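Local coordinates for gala protein type 1, 3 or 4 (Legionella pneumophila subsp. pneumophila, PDB 4XA9) that is a leucine-rich repeat protein that probably binds small GTPases and may act as a GTPase activator, at residues T119-Y124 against K142-F147. Sequence-based numbering, arbitrary orientation.
Sequences TLYALY and KIDLCF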
loop_
_atom_site.group_PDB
_atom_site.type_symbol
_atom_site.label_atom_id
_atom_site.label_comp_id
_atom_site.label_asym_id
_atom_site.label_seq_id
_atom_site.Cartn_x
_atom_site.Cartn_y
_atom_site.Cartn_z
ATOM N N THR A 119 -6.657 -15.732 10.508
ATOM C CA THR A 119 -5.852 -14.714 9.838
ATOM C C THR A 119 -6.624 -13.415 9.656
ATOM O O THR A 119 -7.753 -13.424 9.169
ATOM C CB THR A 119 -5.374 -15.198 8.461
ATOM O OG1 THR A 119 -4.493 -16.314 8.621
ATOM C CG2 THR A 119 -4.656 -14.094 7.716
ATOM N N LEU A 120 -6.013 -12.301 10.046
ATOM C CA LEU A 120 -6.652 -10.997 9.905
ATOM C C LEU A 120 -5.747 -9.977 9.219
ATOM O O LEU A 120 -4.645 -9.677 9.693
ATOM C CB LEU A 120 -7.086 -10.458 11.272
ATOM C CG LEU A 120 -7.713 -9.056 11.275
ATOM C CD1 LEU A 120 -9.013 -9.044 10.481
ATOM C CD2 LEU A 120 -7.942 -8.543 12.686
ATOM N N TYR A 121 -6.223 -9.452 8.097
ATOM C CA TYR A 121 -5.583 -8.314 7.446
ATOM C C TYR A 121 -6.401 -7.087 7.791
ATOM O O TYR A 121 -7.608 -7.052 7.531
ATOM C CB TYR A 121 -5.507 -8.493 5.927
ATOM C CG TYR A 121 -4.819 -9.765 5.483
ATOM C CD1 TYR A 121 -3.452 -9.799 5.273
ATOM C CD2 TYR A 121 -5.546 -10.935 5.276
ATOM C CE1 TYR A 121 -2.820 -10.955 4.870
ATOM C CE2 TYR A 121 -4.922 -12.102 4.869
ATOM C CZ TYR A 121 -3.558 -12.105 4.668
ATOM O OH TYR A 121 -2.926 -13.257 4.266
ATOM N N ALA A 122 -5.764 -6.088 8.389
ATOM C CA ALA A 122 -6.497 -4.908 8.824
ATOM C C ALA A 122 -5.646 -3.665 8.658
ATOM O O ALA A 122 -5.608 -2.809 9.542
ATOM C CB ALA A 122 -6.950 -5.059 10.285
ATOM N N LEU A 123 -4.960 -3.580 7.525
ATOM C CA LEU A 123 -4.102 -2.440 7.223
ATOM C C LEU A 123 -4.919 -1.158 7.223
ATOM O O LEU A 123 -6.084 -1.163 6.813
ATOM C CB LEU A 123 -3.422 -2.610 5.859
ATOM C CG LEU A 123 -2.352 -3.681 5.647
ATOM C CD1 LEU A 123 -2.960 -5.081 5.642
ATOM C CD2 LEU A 123 -1.624 -3.428 4.335
ATOM N N TYR A 124 -4.292 -0.070 7.663
ATOM C CA TYR A 124 -4.886 1.274 7.647
ATOM C C TYR A 124 -6.340 1.316 8.126
ATOM O O TYR A 124 -7.261 1.437 7.329
ATOM C CB TYR A 124 -4.796 1.883 6.241
ATOM C CG TYR A 124 -5.015 3.380 6.241
ATOM C CD1 TYR A 124 -4.030 4.239 6.714
ATOM C CD2 TYR A 124 -6.210 3.934 5.788
ATOM C CE1 TYR A 124 -4.222 5.609 6.735
ATOM C CE2 TYR A 124 -6.413 5.309 5.803
ATOM C CZ TYR A 124 -5.413 6.139 6.279
ATOM O OH TYR A 124 -5.599 7.505 6.302
ATOM N N LYS A 142 -2.137 -15.129 12.445
ATOM C CA LYS A 142 -1.507 -14.132 11.583
ATOM C C LYS A 142 -2.273 -12.814 11.604
ATOM O O LYS A 142 -3.495 -12.802 11.451
ATOM C CB LYS A 142 -1.413 -14.643 10.143
ATOM C CG LYS A 142 -0.917 -13.587 9.149
ATOM C CD LYS A 142 -0.800 -14.147 7.735
ATOM C CE LYS A 142 -0.303 -13.077 6.764
ATOM N NZ LYS A 142 -0.118 -13.616 5.386
ATOM N N ILE A 143 -1.553 -11.711 11.796
ATOM C CA ILE A 143 -2.148 -10.377 11.734
ATOM C C ILE A 143 -1.273 -9.442 10.898
ATOM O O ILE A 143 -0.051 -9.383 11.079
ATOM C CB ILE A 143 -2.333 -9.729 13.133
ATOM C CG1 ILE A 143 -2.640 -10.773 14.209
ATOM C CG2 ILE A 143 -3.458 -8.690 13.100
ATOM C CD1 ILE A 143 -2.905 -10.153 15.579
ATOM N N ASP A 144 -1.909 -8.714 9.986
ATOM C CA ASP A 144 -1.244 -7.675 9.215
ATOM C C ASP A 144 -1.841 -6.337 9.621
ATOM O O ASP A 144 -3.034 -6.092 9.408
ATOM C CB ASP A 144 -1.406 -7.923 7.712
ATOM C CG ASP A 144 -0.507 -7.026 6.857
ATOM O OD1 ASP A 144 -0.227 -5.876 7.269
ATOM O OD2 ASP A 144 -0.094 -7.471 5.761
ATOM N N LEU A 145 -1.014 -5.474 10.204
ATOM C CA LEU A 145 -1.490 -4.208 10.752
ATOM C C LEU A 145 -0.788 -2.982 10.171
ATOM O O LEU A 145 -0.746 -1.936 10.816
ATOM C CB LEU A 145 -1.325 -4.204 12.276
ATOM C CG LEU A 145 -2.214 -5.196 13.016
ATOM C CD1 LEU A 145 -1.829 -5.300 14.489
ATOM C CD2 LEU A 145 -3.680 -4.788 12.852
ATOM N N CYS A 146 -0.245 -3.104 8.963
ATOM C CA CYS A 146 0.487 -1.998 8.340
ATOM C C CYS A 146 -0.342 -0.720 8.311
ATOM O O CYS A 146 -1.557 -0.776 8.165
ATOM C CB CYS A 146 0.914 -2.363 6.919
ATOM S SG CYS A 146 2.079 -3.725 6.831
ATOM N N PHE A 147 0.327 0.421 8.467
ATOM C CA PHE A 147 -0.300 1.744 8.390
ATOM C C PHE A 147 -1.282 2.002 9.526
ATOM O O PHE A 147 -2.231 2.766 9.362
ATOM C CB PHE A 147 -1.023 1.947 7.049
ATOM C CG PHE A 147 -0.210 1.553 5.842
ATOM C CD1 PHE A 147 0.974 2.208 5.538
ATOM C CD2 PHE A 147 -0.657 0.557 4.992
ATOM C CE1 PHE A 147 1.715 1.858 4.426
ATOM C CE2 PHE A 147 0.081 0.199 3.871
ATOM C CZ PHE A 147 1.268 0.855 3.588
#
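Lys142 and Tyr121 meet at their polar ends: NZ of Lys142 donates a hydrogen bond to OH of Tyr121 at 3.0 Å. Lys142 is extended throughout, CG lying anti to the backbone N (chi1 173°), and on its way to the phenol its CG and CD run past the methyl CG2 of Thr119. The same Tyr121 ring also meets Asp144, with CD1 3.7 Å from Asp144 CB and ring and carboxylate planes 50° apart. From the loop that follows strand 119-121, Leu123 brings CD1 to 3.3 Å from Asp144 OD1, so the carboxylate has an apolar methyl beside it. That oxygen is held, two residues further along the same chain, by the backbone N of Cys146 (N-H...O 171°), which closes an Asx turn.

Strands 119-121 and 142-144, parallel with axes 4.8 Å apart, are joined through helix 129-135 as a beta-alpha-beta unit, part of the strand-then-helix succession of a leucine-rich repeat solenoid. Thr119, Tyr121, Lys142 and Asp144 project from one face of the sheet; Leu120 and Ile143 project from the other and are buried. Leu120 uses both its backbone polar atoms, N to Lys142 O and O from Asp144 N, and Ala122 N continues the pairing to Asp144 O.

Beyond the strands the register persists: Tyr124 N bonds to Cys146 O at 2.9 Å. Here Leu123 packs CG on Cys146 CB (3.7 Å) and reaches Phe147 CE2 with CD2, while Phe147 CB lies in the plane of the Tyr124 ring at its edge, 3.8 Å from CD1. A chain of another protein stacks rings with Phe147 and Tyr121, and Tyr124 OH is hydrogen-bonded to the backbone of that chain.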